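Local atomic coordinates of beta-galactosidase (Bacillus circulans, PDB entry 4MAD), a protein that probably hydrolyses terminal non-reducing beta-D-galactose residues from beta-D-galactosides, as a family 35 glycoside hydrolase. Residues G36-F41 / D50-L55; V282-A287 / D316-E321; F395-T400 / T489-P494; I416-Q421 / D470-T475. One frame throughout, in Å; residues are numbered along the deposited sequence.

Interaction 1. Residues G36-F41 / D50-L55; sequences GAMHYF and DRLLKL
Strand 34-38 and helix 48-58 open the TIM barrel of this family 35 enzyme, and segments 36-41 and 50-55 join them inside the first beta-alpha-beta unit, which strand 62-66 completes. The axes of 36-38 and 50-55 run nearly antiparallel (172°), 10.3 Å apart at closest approach, as expected where a barrel helix returns along the outside of its strand. No hydrogen bond or salt bridge crosses the contact, which is buried and mainly apolar, and Met38 carries most of it. Its side chain is fully extended, with CG anti to the backbone N (chi1 175°), so that it reaches straight out to the helix and crosses both Arg51 and Leu52 at about a right angle. The Met38 methyl CE lies against Arg51 CB at 3.7 Å, and Met38 SD meets Leu52 CD2 at 3.9 Å. Nearer the backbone, Met38 CB is 4.3 Å from Leu55 CD1, the branch that also faces the backbone of Gly36. Phe90 of helix 87-97 packs on Met38 as well, so the Met38 side chain lies against two barrel helices.

Charged groups are confined to the helix. The Arg51 chain bends at chi2, so that only its CB and CG serve the apolar contact while the guanidinium leads away from the strand. There Asp50 OD2 accepts two donors. Lys54 NZ reaches the syn lone pair of Asp50 OD2 at 2.8 Å and also bonds Gly323 O. Arg51 NH1 comes instead from above the carboxylate plane, 3.0 Å from Asp50 OD2, although that oxygen lies nearly in the guanidinium plane.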
loop_
_atom_site.group_PDB
_atom_site.type_symbol
_atom_site.label_atom_id
_atom_site.label_comp_id
_atom_site.label_asym_id
_atom_site.label_seq_id
_atom_site.Cartn_x
_atom_site.Cartn_y
_atom_site.Cartn_z
ATOM N N GLY A 36 15.501 -5.922 -9.112
ATOM C CA GLY A 36 15.061 -5.710 -7.772
ATOM C C GLY A 36 13.826 -4.848 -7.758
ATOM O O GLY A 36 13.775 -3.866 -8.353
ATOM N N ALA A 37 12.818 -5.292 -7.044
ATOM C CA ALA A 37 11.625 -4.467 -6.879
ATOM C C ALA A 37 11.791 -3.348 -5.846
ATOM O O ALA A 37 12.186 -3.578 -4.741
ATOM C CB ALA A 37 10.466 -5.301 -6.528
ATOM N N MET A 38 11.515 -2.141 -6.297
ATOM C CA MET A 38 11.408 -1.000 -5.448
ATOM C C MET A 38 10.284 -0.096 -5.954
ATOM O O MET A 38 10.240 0.221 -7.081
ATOM C CB MET A 38 12.706 -0.217 -5.412
ATOM C CG MET A 38 12.618 1.026 -4.644
ATOM S SD MET A 38 14.131 2.036 -4.660
ATOM C CE MET A 38 13.521 3.469 -3.819
ATOM N N HIS A 39 9.407 0.302 -5.074
ATOM C CA HIS A 39 8.271 1.117 -5.468
ATOM C C HIS A 39 8.485 2.585 -5.141
ATOM O O HIS A 39 8.701 2.924 -4.023
ATOM C CB HIS A 39 7.064 0.655 -4.699
ATOM C CG HIS A 39 6.687 -0.757 -4.946
ATOM N ND1 HIS A 39 7.155 -1.477 -6.013
ATOM C CD2 HIS A 39 5.913 -1.604 -4.232
ATOM C CE1 HIS A 39 6.666 -2.697 -5.959
ATOM N NE2 HIS A 39 5.935 -2.802 -4.873
ATOM N N TYR A 40 8.394 3.450 -6.121
ATOM C CA TYR A 40 8.704 4.835 -5.862
ATOM C C TYR A 40 7.812 5.362 -4.735
ATOM O O TYR A 40 8.194 6.209 -4.010
ATOM C CB TYR A 40 8.587 5.713 -7.117
ATOM C CG TYR A 40 7.286 5.591 -7.805
ATOM C CD1 TYR A 40 6.318 6.524 -7.640
ATOM C CD2 TYR A 40 7.040 4.558 -8.613
ATOM C CE1 TYR A 40 5.089 6.385 -8.234
ATOM C CE2 TYR A 40 5.818 4.415 -9.240
ATOM C CZ TYR A 40 4.822 5.328 -9.029
ATOM O OH TYR A 40 3.623 5.201 -9.621
ATOM N N PHE A 41 6.615 4.818 -4.651
ATOM C CA PHE A 41 5.561 5.379 -3.810
ATOM C C PHE A 41 5.706 4.967 -2.382
ATOM O O PHE A 41 4.940 5.357 -1.560
ATOM C CB PHE A 41 4.186 5.084 -4.339
ATOM C CG PHE A 41 3.960 3.662 -4.790
ATOM C CD1 PHE A 41 3.479 2.731 -3.916
ATOM C CD2 PHE A 41 4.213 3.265 -6.080
ATOM C CE1 PHE A 41 3.209 1.504 -4.338
ATOM C CE2 PHE A 41 3.966 2.021 -6.466
ATOM C CZ PHE A 41 3.473 1.144 -5.592
ATOM N N ASP A 50 19.548 6.982 -2.876
ATOM C CA ASP A 50 20.265 6.177 -1.926
ATOM C C ASP A 50 19.887 4.722 -2.116
ATOM O O ASP A 50 20.724 3.881 -2.189
ATOM C CB ASP A 50 19.891 6.579 -0.513
ATOM C CG ASP A 50 20.555 5.707 0.538
ATOM O OD1 ASP A 50 21.736 5.873 0.762
ATOM O OD2 ASP A 50 19.910 4.836 1.111
ATOM N N ARG A 51 18.589 4.446 -2.185
ATOM C CA ARG A 51 18.179 3.078 -2.310
ATOM C C ARG A 51 18.602 2.457 -3.611
ATOM O O ARG A 51 19.021 1.366 -3.637
ATOM C CB ARG A 51 16.695 2.922 -2.083
ATOM C CG ARG A 51 16.163 3.763 -0.964
ATOM C CD ARG A 51 16.432 3.206 0.408
ATOM N NE ARG A 51 15.583 3.786 1.431
ATOM C CZ ARG A 51 15.958 4.751 2.252
ATOM N NH1 ARG A 51 17.154 5.245 2.185
ATOM N NH2 ARG A 51 15.132 5.236 3.142
ATOM N N LEU A 52 18.465 3.212 -4.685
ATOM C CA LEU A 52 18.852 2.715 -5.986
ATOM C C LEU A 52 20.348 2.409 -6.063
ATOM O O LEU A 52 20.711 1.450 -6.596
ATOM C CB LEU A 52 18.448 3.675 -7.097
ATOM C CG LEU A 52 16.946 3.780 -7.225
ATOM C CD1 LEU A 52 16.475 4.947 -7.954
ATOM C CD2 LEU A 52 16.419 2.518 -7.801
ATOM N N LEU A 53 21.168 3.247 -5.456
ATOM C CA LEU A 53 22.588 3.039 -5.427
ATOM C C LEU A 53 22.904 1.738 -4.720
ATOM O O LEU A 53 23.793 1.017 -5.109
ATOM C CB LEU A 53 23.244 4.190 -4.687
ATOM C CG LEU A 53 23.422 5.468 -5.467
ATOM C CD1 LEU A 53 23.843 6.542 -4.642
ATOM C CD2 LEU A 53 24.328 5.302 -6.577
ATOM N N LYS A 54 22.154 1.476 -3.666
ATOM C CA LYS A 54 22.292 0.228 -2.924
ATOM C C LYS A 54 21.938 -1.021 -3.756
ATOM O O LYS A 54 22.610 -2.001 -3.740
ATOM C CB LYS A 54 21.521 0.261 -1.616
ATOM C CG LYS A 54 22.170 1.141 -0.570
ATOM C CD LYS A 54 21.298 1.640 0.544
ATOM C CE LYS A 54 22.094 2.290 1.598
ATOM N NZ LYS A 54 21.381 2.993 2.604
ATOM N N LEU A 55 20.879 -0.950 -4.507
ATOM C CA LEU A 55 20.530 -2.063 -5.348
ATOM C C LEU A 55 21.604 -2.301 -6.419
ATOM O O LEU A 55 22.009 -3.379 -6.651
ATOM C CB LEU A 55 19.176 -1.844 -5.993
ATOM C CG LEU A 55 17.978 -1.580 -5.076
ATOM C CD1 LEU A 55 16.723 -1.612 -5.892
ATOM C CD2 LEU A 55 17.914 -2.545 -3.989
#

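Interaction 2. Residues V282-A287 / D316-E321; sequences VNFYMA and DGLLTE
Leu318 is the side chain on which segments 282-287 and 316-321 meet. Its CG stands anti to the carbonyl carbon (chi1 -59°), and the extended second torsion carries CD1 to the ring of Phe284, which it crosses at about a right angle, Leu318 CD1 to Phe284 CD1 at 3.9 Å. Leu318 CD1 also lies 4.3 Å from Ala287 CB, so one branch of the leucine meets both side chains. Leu318 CB rests closer still, 3.4 Å from Ala287 O. Ala287 O points into the 316-321 loop and accepts a hydrogen bond from Leu319 N (3.1 Å, 163°), the donor lying nearly along the C=O axis. Beside it, Gly317 CA makes a CA-H...O contact of 3.6 Å with Met286 O. The peptide before Met286 is cis, within the corner that the chain turns after the last barrel strand, and the Met286 side chain lies about 8 Å from that of Glu247, the predicted nucleophile.

The contact thus ties the C-terminal end of strand 281-284 to the loop that leads into helix 327-339. Val332 of that helix packs on both Phe284 and Leu318, whereas Ala287 and Leu319 touch Leu55 and Arg51 of helix 48-58.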
loop_
_atom_site.group_PDB
_atom_site.type_symbol
_atom_site.label_atom_id
_atom_site.label_comp_id
_atom_site.label_asym_id
_atom_site.label_seq_id
_atom_site.Cartn_x
_atom_site.Cartn_y
_atom_site.Cartn_z
ATOM N N VAL A 282 15.626 -13.151 -12.618
ATOM C CA VAL A 282 14.889 -12.993 -11.394
ATOM C C VAL A 282 14.621 -11.546 -11.033
ATOM O O VAL A 282 15.409 -10.701 -11.268
ATOM C CB VAL A 282 15.616 -13.698 -10.260
ATOM C CG1 VAL A 282 16.953 -13.098 -10.060
ATOM C CG2 VAL A 282 14.801 -13.646 -8.963
ATOM N N ASN A 283 13.462 -11.297 -10.479
ATOM C CA ASN A 283 13.128 -10.025 -9.864
ATOM C C ASN A 283 12.824 -10.228 -8.391
ATOM O O ASN A 283 11.905 -10.863 -8.071
ATOM C CB ASN A 283 11.937 -9.396 -10.557
ATOM C CG ASN A 283 11.595 -8.033 -10.029
ATOM O OD1 ASN A 283 12.461 -7.223 -9.757
ATOM N ND2 ASN A 283 10.300 -7.777 -9.903
ATOM N N PHE A 284 13.648 -9.682 -7.527
ATOM C CA PHE A 284 13.479 -9.855 -6.124
ATOM C C PHE A 284 12.270 -8.996 -5.649
ATOM O O PHE A 284 12.260 -7.828 -5.870
ATOM C CB PHE A 284 14.749 -9.451 -5.380
ATOM C CG PHE A 284 15.712 -10.553 -5.169
ATOM C CD1 PHE A 284 15.937 -11.023 -3.944
ATOM C CD2 PHE A 284 16.394 -11.094 -6.201
ATOM C CE1 PHE A 284 16.798 -12.050 -3.761
ATOM C CE2 PHE A 284 17.264 -12.093 -5.997
ATOM C CZ PHE A 284 17.461 -12.564 -4.785
ATOM N N TYR A 285 11.307 -9.626 -4.986
ATOM C CA TYR A 285 10.204 -8.942 -4.381
ATOM C C TYR A 285 10.192 -9.142 -2.855
ATOM O O TYR A 285 9.926 -10.208 -2.415
ATOM C CB TYR A 285 8.923 -9.469 -4.976
ATOM C CG TYR A 285 7.754 -8.556 -4.730
ATOM C CD1 TYR A 285 7.270 -7.724 -5.707
ATOM C CD2 TYR A 285 7.190 -8.472 -3.486
ATOM C CE1 TYR A 285 6.222 -6.879 -5.455
ATOM C CE2 TYR A 285 6.178 -7.613 -3.231
ATOM C CZ TYR A 285 5.678 -6.832 -4.213
ATOM O OH TYR A 285 4.664 -5.996 -3.921
ATOM N N MET A 286 10.469 -8.109 -2.060
ATOM C CA MET A 286 10.889 -6.782 -2.479
ATOM C C MET A 286 12.396 -6.610 -2.239
ATOM O O MET A 286 12.908 -7.122 -1.303
ATOM C CB MET A 286 10.195 -5.736 -1.648
ATOM C CG MET A 286 8.755 -5.623 -1.819
ATOM S SD MET A 286 8.218 -4.995 -3.322
ATOM C CE MET A 286 8.872 -3.387 -3.233
ATOM N N ALA A 287 13.093 -5.936 -3.127
ATOM C CA ALA A 287 14.472 -5.635 -2.843
ATOM C C ALA A 287 14.620 -4.578 -1.786
ATOM O O ALA A 287 15.309 -4.733 -0.878
ATOM C CB ALA A 287 15.211 -5.205 -4.068
ATOM N N ASP A 316 11.183 -7.914 5.133
ATOM C CA ASP A 316 12.397 -8.669 5.259
ATOM C C ASP A 316 13.196 -8.502 3.968
ATOM O O ASP A 316 13.805 -9.382 3.494
ATOM C CB ASP A 316 12.163 -10.128 5.541
ATOM C CG ASP A 316 13.369 -10.781 6.160
ATOM O OD1 ASP A 316 14.145 -10.087 6.757
ATOM O OD2 ASP A 316 13.465 -11.986 6.064
ATOM N N GLY A 317 13.139 -7.310 3.435
ATOM C CA GLY A 317 13.776 -6.989 2.187
ATOM C C GLY A 317 15.294 -6.954 2.309
ATOM O O GLY A 317 15.811 -7.034 3.362
ATOM N N LEU A 318 15.956 -6.848 1.168
ATOM C CA LEU A 318 17.389 -6.759 1.102
ATOM C C LEU A 318 17.869 -5.489 1.795
ATOM O O LEU A 318 18.882 -5.519 2.395
ATOM C CB LEU A 318 17.883 -6.825 -0.315
ATOM C CG LEU A 318 17.518 -8.080 -1.065
ATOM C CD1 LEU A 318 18.021 -8.039 -2.448
ATOM C CD2 LEU A 318 17.889 -9.304 -0.393
ATOM N N LEU A 319 17.099 -4.413 1.667
ATOM C CA LEU A 319 17.239 -3.217 2.488
ATOM C C LEU A 319 16.132 -3.169 3.497
ATOM O O LEU A 319 15.087 -3.611 3.212
ATOM C CB LEU A 319 17.142 -1.954 1.666
ATOM C CG LEU A 319 18.042 -1.902 0.462
ATOM C CD1 LEU A 319 17.983 -0.572 -0.130
ATOM C CD2 LEU A 319 19.394 -2.257 0.818
ATOM N N THR A 320 16.384 -2.639 4.668
ATOM C CA THR A 320 15.368 -2.565 5.714
ATOM C C THR A 320 14.402 -1.454 5.348
ATOM O O THR A 320 14.641 -0.737 4.441
ATOM C CB THR A 320 15.934 -2.212 7.064
ATOM O OG1 THR A 320 16.428 -0.905 7.013
ATOM C CG2 THR A 320 17.014 -3.159 7.486
ATOM N N GLU A 321 13.358 -1.271 6.126
ATOM C CA GLU A 321 12.346 -0.241 5.789
ATOM C C GLU A 321 12.997 1.108 5.669
ATOM O O GLU A 321 12.686 1.838 4.814
ATOM C CB GLU A 321 11.252 -0.140 6.834
ATOM C CG GLU A 321 10.319 1.072 6.670
ATOM C CD GLU A 321 9.120 1.061 7.650
ATOM O OE1 GLU A 321 9.167 0.206 8.529
ATOM O OE2 GLU A 321 8.197 1.866 7.508
#

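Interaction 3. Residues F395-T400 / T489-P494; sequences FIVYET and TVYPLP
The Tyr491 ring receives Glu399 OE1 at its edge, in plane, and the Phe395 ring has Leu493 O at its edge, near its plane, while one face of the Tyr398 ring is covered by Ile396 CG1, 4.2 Å above the plane and offset toward the rim. Val490 CG1 approaches the Tyr398 ring obliquely, 3.6 Å from Tyr398 CD1, and these two side chains lie side by side, pointing the same way. All belong to a pair of neighbouring antiparallel strands, 395-403 and 488-493, in the six-stranded sheet of the first all-beta domain.

Five consecutive residue pairs are in register. Phe395 with Leu493, Val397 with Tyr491 and Glu399 with Thr489 are hydrogen-bonded pairs, and the six backbone bonds include a nearly straight one from Phe395 N to Leu493 O (3.0 Å, 176°). Their side chains share one face of the sheet, where Val397 CG2 meets Leu493 CD1 at 3.6 Å and Leu371 of helix 371-374 packs on Val397 and Tyr491. The non-hydrogen-bonded pairs, Ile396 with Pro492 and Tyr398 with Val490, turn to the other face. There Tyr398 OH bonds Leu384 O. At the far end of the segment, Pro494 borders a bound 2-(2-methoxyethoxy)ethanol, probably from the crystallisation liquor.

Diagonal to the register, Glu399 reaches out with CG anti to the backbone N (chi1 170°) and an extended chain. Its OE2 is held by Gln453 NE2, leaving OE1 as the acceptor for the tyrosine. Tyr491 OH donates to Glu399 OE1 at 3.0 Å from above the carboxylate plane, which stands 63° from the ring.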
loop_
_atom_site.group_PDB
_atom_site.type_symbol
_atom_site.label_atom_id
_atom_site.label_comp_id
_atom_site.label_asym_id
_atom_site.label_seq_id
_atom_site.Cartn_x
_atom_site.Cartn_y
_atom_site.Cartn_z
ATOM N N PHE A 395 -11.309 8.183 8.151
ATOM C CA PHE A 395 -12.358 7.929 9.118
ATOM C C PHE A 395 -13.573 8.714 8.649
ATOM O O PHE A 395 -13.443 9.629 7.909
ATOM C CB PHE A 395 -11.961 8.426 10.514
ATOM C CG PHE A 395 -10.749 7.756 11.101
ATOM C CD1 PHE A 395 -10.882 6.716 11.967
ATOM C CD2 PHE A 395 -9.479 8.185 10.803
ATOM C CE1 PHE A 395 -9.819 6.097 12.479
ATOM C CE2 PHE A 395 -8.414 7.561 11.344
ATOM C CZ PHE A 395 -8.583 6.522 12.168
ATOM N N ILE A 396 -14.734 8.293 9.075
ATOM C CA ILE A 396 -15.949 9.007 8.759
ATOM C C ILE A 396 -16.913 8.855 9.913
ATOM O O ILE A 396 -17.046 7.827 10.450
ATOM C CB ILE A 396 -16.546 8.530 7.434
ATOM C CG1 ILE A 396 -17.841 9.248 7.130
ATOM C CG2 ILE A 396 -16.785 7.102 7.467
ATOM C CD1 ILE A 396 -18.268 9.075 5.815
ATOM N N VAL A 397 -17.543 9.943 10.269
ATOM C CA VAL A 397 -18.480 9.911 11.332
ATOM C C VAL A 397 -19.895 9.973 10.745
ATOM O O VAL A 397 -20.185 10.804 9.967
ATOM C CB VAL A 397 -18.339 11.101 12.277
ATOM C CG1 VAL A 397 -19.356 11.063 13.317
ATOM C CG2 VAL A 397 -17.009 11.135 12.889
ATOM N N TYR A 398 -20.729 9.056 11.187
ATOM C CA TYR A 398 -22.107 8.958 10.775
ATOM C C TYR A 398 -22.982 9.281 12.006
ATOM O O TYR A 398 -22.737 8.804 13.050
ATOM C CB TYR A 398 -22.499 7.556 10.317
ATOM C CG TYR A 398 -21.889 7.015 9.038
ATOM C CD1 TYR A 398 -22.559 7.098 7.832
ATOM C CD2 TYR A 398 -20.698 6.339 9.038
ATOM C CE1 TYR A 398 -22.024 6.577 6.701
ATOM C CE2 TYR A 398 -20.203 5.833 7.914
ATOM C CZ TYR A 398 -20.859 5.953 6.737
ATOM O OH TYR A 398 -20.360 5.449 5.629
ATOM N N GLU A 399 -23.961 10.147 11.826
ATOM C CA GLU A 399 -24.692 10.693 12.937
ATOM C C GLU A 399 -26.203 10.795 12.609
ATOM O O GLU A 399 -26.561 11.222 11.557
ATOM C CB GLU A 399 -24.100 12.055 13.229
ATOM C CG GLU A 399 -24.749 12.963 14.159
ATOM C CD GLU A 399 -23.845 14.190 14.455
ATOM O OE1 GLU A 399 -24.133 15.283 13.989
ATOM O OE2 GLU A 399 -22.805 14.025 15.080
ATOM N N THR A 400 -27.045 10.368 13.531
ATOM C CA THR A 400 -28.483 10.447 13.351
ATOM C C THR A 400 -29.146 10.544 14.694
ATOM O O THR A 400 -28.591 10.128 15.673
ATOM C CB THR A 400 -29.064 9.252 12.600
ATOM O OG1 THR A 400 -30.393 9.527 12.142
ATOM C CG2 THR A 400 -29.082 8.070 13.471
ATOM N N THR A 489 -26.361 12.694 8.958
ATOM C CA THR A 489 -25.370 13.705 8.758
ATOM C C THR A 489 -24.033 12.989 8.896
ATOM O O THR A 489 -23.868 12.243 9.784
ATOM C CB THR A 489 -25.445 14.843 9.797
ATOM O OG1 THR A 489 -26.742 15.443 9.808
ATOM C CG2 THR A 489 -24.436 15.886 9.453
ATOM N N VAL A 490 -23.107 13.218 7.976
ATOM C CA VAL A 490 -21.844 12.506 7.985
ATOM C C VAL A 490 -20.717 13.484 7.788
ATOM O O VAL A 490 -20.887 14.451 7.136
ATOM C CB VAL A 490 -21.774 11.456 6.912
ATOM C CG1 VAL A 490 -22.935 10.540 6.989
ATOM C CG2 VAL A 490 -21.598 12.082 5.609
ATOM N N TYR A 491 -19.607 13.166 8.421
ATOM C CA TYR A 491 -18.434 13.957 8.377
ATOM C C TYR A 491 -17.255 13.109 7.899
ATOM O O TYR A 491 -16.737 12.331 8.599
ATOM C CB TYR A 491 -18.158 14.526 9.778
ATOM C CG TYR A 491 -19.346 15.237 10.446
ATOM C CD1 TYR A 491 -19.516 16.574 10.355
ATOM C CD2 TYR A 491 -20.274 14.548 11.155
ATOM C CE1 TYR A 491 -20.619 17.198 10.949
ATOM C CE2 TYR A 491 -21.356 15.150 11.746
ATOM C CZ TYR A 491 -21.532 16.476 11.643
ATOM O OH TYR A 491 -22.606 17.096 12.230
ATOM N N PRO A 492 -16.889 13.301 6.671
ATOM C CA PRO A 492 -15.764 12.582 6.128
ATOM C C PRO A 492 -14.468 13.148 6.747
ATOM O O PRO A 492 -14.289 14.304 6.774
ATOM C CB PRO A 492 -15.859 12.882 4.656
ATOM C CG PRO A 492 -17.263 13.256 4.436
ATOM C CD PRO A 492 -17.628 13.994 5.625
ATOM N N LEU A 493 -13.573 12.274 7.184
ATOM C CA LEU A 493 -12.366 12.640 7.868
ATOM C C LEU A 493 -11.131 11.969 7.229
ATOM O O LEU A 493 -10.626 11.038 7.708
ATOM C CB LEU A 493 -12.462 12.308 9.363
ATOM C CG LEU A 493 -13.535 13.002 10.204
ATOM C CD1 LEU A 493 -13.912 12.327 11.483
ATOM C CD2 LEU A 493 -13.264 14.374 10.370
ATOM N N PRO A 494 -10.747 12.498 6.094
ATOM C CA PRO A 494 -9.563 12.068 5.352
ATOM C C PRO A 494 -8.242 12.528 6.012
ATOM O O PRO A 494 -7.207 12.073 5.668
ATOM C CB PRO A 494 -9.724 12.758 4.015
ATOM C CG PRO A 494 -10.614 13.861 4.261
ATOM C CD PRO A 494 -11.508 13.519 5.385
#

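Interaction 4. Residues I416-Q421 / D470-T475; sequences IHDRGQ and DYKGIT
An antiparallel bridge joins strand 409-417 to the start of strand 473-480, neighbours in a four-stranded sheet of the first all-beta domain, and His417 is the residue on which it turns. His417 and Gly473 form a hydrogen-bonded pair through His417 N to Gly473 O at 3.0 Å and, in return, Gly473 N to His417 O. The backbone angles of Gly473 (100°, -134°) would jam a CB against the preceding carbonyl.

From this bridge the histidine side chain starts with His417 CB 3.2 Å from Tyr471 O. Its CG, anti to the carbonyl carbon (chi1 -76°), passes the same oxygen, and His417 ND1 donates to Tyr471 O at 2.6 Å. Tyr471 O lies exactly in the ring plane, so the bond fixes the ring's rotation. Over one face of the His417 ring, nearest ND1 and CE1, sits the methyl CG2 of Thr475 in a CH-pi contact, 3.8 Å from the centroid; Thr475 OG1 is held by Asp415 N.

Beyond the bridge, a cis peptide leads into Asp418, which with Arg419 faces Glu457 as a classic beta bulge. The Lys472 chain, bent at chi2 and chi3, brings its ammonium between Asp418 and Asp470, whose carboxylates also share Arg434; the two cations probably offset the repulsion between the acids. Asp418 OD1 and OD2 each lie 2.8 Å from Lys472 NZ, through their syn lone pairs, whereas Lys472 NZ approaches Asp470 OD2 from above the Asp470 carboxylate plane.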
loop_
_atom_site.group_PDB
_atom_site.type_symbol
_atom_site.label_atom_id
_atom_site.label_comp_id
_atom_site.label_asym_id
_atom_site.label_seq_id
_atom_site.Cartn_x
_atom_site.Cartn_y
_atom_site.Cartn_z
ATOM N N ILE A 416 -20.210 -3.274 8.525
ATOM C CA ILE A 416 -19.184 -2.366 8.956
ATOM C C ILE A 416 -17.830 -2.663 8.278
ATOM O O ILE A 416 -17.301 -3.678 8.437
ATOM C CB ILE A 416 -19.034 -2.360 10.464
ATOM C CG1 ILE A 416 -18.009 -1.333 10.901
ATOM C CG2 ILE A 416 -18.704 -3.692 10.970
ATOM C CD1 ILE A 416 -18.476 0.007 10.866
ATOM N N HIS A 417 -17.333 -1.699 7.506
ATOM C CA HIS A 417 -16.123 -1.843 6.766
ATOM C C HIS A 417 -15.202 -0.688 7.134
ATOM O O HIS A 417 -15.251 0.325 6.491
ATOM C CB HIS A 417 -16.425 -1.800 5.270
ATOM C CG HIS A 417 -17.019 -3.054 4.723
ATOM N ND1 HIS A 417 -17.232 -3.252 3.383
ATOM C CD2 HIS A 417 -17.408 -4.190 5.332
ATOM C CE1 HIS A 417 -17.716 -4.455 3.192
ATOM N NE2 HIS A 417 -17.857 -5.035 4.359
ATOM N N ASP A 418 -14.365 -0.853 8.144
ATOM C CA ASP A 418 -14.101 -2.108 8.804
ATOM C C ASP A 418 -14.164 -2.179 10.341
ATOM O O ASP A 418 -14.129 -3.226 10.892
ATOM C CB ASP A 418 -12.745 -2.557 8.334
ATOM C CG ASP A 418 -12.563 -2.346 6.871
ATOM O OD1 ASP A 418 -13.269 -2.998 6.144
ATOM O OD2 ASP A 418 -11.767 -1.528 6.465
ATOM N N ARG A 419 -14.215 -1.021 10.969
ATOM C CA ARG A 419 -14.249 -0.900 12.402
ATOM C C ARG A 419 -14.968 0.374 12.794
ATOM O O ARG A 419 -14.805 1.384 12.184
ATOM C CB ARG A 419 -12.849 -0.821 12.935
ATOM C CG ARG A 419 -12.691 -1.193 14.350
ATOM C CD ARG A 419 -11.222 -1.335 14.665
ATOM N NE ARG A 419 -10.936 -1.734 16.026
ATOM C CZ ARG A 419 -10.732 -0.901 17.035
ATOM N NH1 ARG A 419 -10.817 0.401 16.902
ATOM N NH2 ARG A 419 -10.442 -1.373 18.206
ATOM N N GLY A 420 -15.747 0.298 13.836
ATOM C CA GLY A 420 -16.355 1.508 14.292
ATOM C C GLY A 420 -16.582 1.598 15.770
ATOM O O GLY A 420 -16.790 0.611 16.409
ATOM N N GLN A 421 -16.593 2.820 16.246
ATOM C CA GLN A 421 -16.847 3.146 17.612
ATOM C C GLN A 421 -18.203 3.837 17.714
ATOM O O GLN A 421 -18.462 4.756 17.027
ATOM C CB GLN A 421 -15.782 4.083 18.119
ATOM C CG GLN A 421 -14.395 3.482 18.163
ATOM C CD GLN A 421 -13.281 4.551 18.314
ATOM O OE1 GLN A 421 -12.743 5.033 17.365
ATOM N NE2 GLN A 421 -12.984 4.891 19.524
ATOM N N ASP A 470 -14.704 -3.467 -2.487
ATOM C CA ASP A 470 -14.596 -3.309 -1.062
ATOM C C ASP A 470 -14.974 -1.887 -0.669
ATOM O O ASP A 470 -14.149 -1.059 -0.577
ATOM C CB ASP A 470 -13.172 -3.641 -0.608
ATOM C CG ASP A 470 -13.036 -3.719 0.884
ATOM O OD1 ASP A 470 -14.005 -3.893 1.566
ATOM O OD2 ASP A 470 -11.941 -3.709 1.346
ATOM N N TYR A 471 -16.270 -1.649 -0.530
ATOM C CA TYR A 471 -16.782 -0.376 -0.087
ATOM C C TYR A 471 -16.440 -0.166 1.373
ATOM O O TYR A 471 -16.497 -1.056 2.117
ATOM C CB TYR A 471 -18.299 -0.290 -0.229
ATOM C CG TYR A 471 -18.792 -0.241 -1.646
ATOM C CD1 TYR A 471 -18.845 0.937 -2.327
ATOM C CD2 TYR A 471 -19.186 -1.370 -2.291
ATOM C CE1 TYR A 471 -19.290 1.001 -3.566
ATOM C CE2 TYR A 471 -19.624 -1.317 -3.554
ATOM C CZ TYR A 471 -19.667 -0.132 -4.182
ATOM O OH TYR A 471 -20.088 -0.093 -5.447
ATOM N N LYS A 472 -16.159 1.053 1.745
ATOM C CA LYS A 472 -15.789 1.368 3.089
ATOM C C LYS A 472 -16.791 2.342 3.784
ATOM O O LYS A 472 -17.503 3.080 3.136
ATOM C CB LYS A 472 -14.351 1.854 3.101
ATOM C CG LYS A 472 -13.408 0.892 2.488
ATOM C CD LYS A 472 -13.353 -0.326 3.262
ATOM C CE LYS A 472 -11.971 -0.950 3.251
ATOM N NZ LYS A 472 -11.919 -2.267 3.756
ATOM N N GLY A 473 -16.844 2.283 5.102
ATOM C CA GLY A 473 -17.866 2.945 5.878
ATOM C C GLY A 473 -18.917 1.950 6.279
ATOM O O GLY A 473 -18.616 0.905 6.745
ATOM N N ILE A 474 -20.159 2.352 6.101
ATOM C CA ILE A 474 -21.303 1.513 6.353
ATOM C C ILE A 474 -21.886 1.233 4.989
ATOM O O ILE A 474 -22.251 2.116 4.300
ATOM C CB ILE A 474 -22.292 2.248 7.248
ATOM C CG1 ILE A 474 -21.668 2.442 8.600
ATOM C CG2 ILE A 474 -23.540 1.516 7.362
ATOM C CD1 ILE A 474 -22.281 3.353 9.422
ATOM N N THR A 475 -21.852 -0.017 4.593
ATOM C CA THR A 475 -22.312 -0.411 3.287
ATOM C C THR A 475 -23.799 -0.272 2.970
ATOM O O THR A 475 -24.128 0.172 1.925
ATOM C CB THR A 475 -21.846 -1.818 2.940
ATOM O OG1 THR A 475 -22.374 -2.730 3.872
ATOM C CG2 THR A 475 -20.369 -1.861 2.985
#

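Overall arrangement
Interactions 1 and 2 belong to the TIM barrel, interactions 3 and 4 to the first all-beta domain on the opposite side of the chain's centre, about 33 to 39 Å away, centre to centre. Within the barrel, strands 34-38 and 281-284 are neighbours that close the ring: Ala37 N probably bonds Phe284 O at 2.9 Å. Both barrel contacts are fully buried, interaction 1 without a bond across it, interaction 2 held at the backbone by Ala287 O. The all-beta pair, partly exposed in places, is more polar; both use ladder bonds, to which interaction 4 adds a salt-bridge network. Interaction 4 is nested in the loop closed by interaction 3, both reach the six-stranded sheet, and Tyr398 OH probably accepts Ile474 N at 3.1 Å.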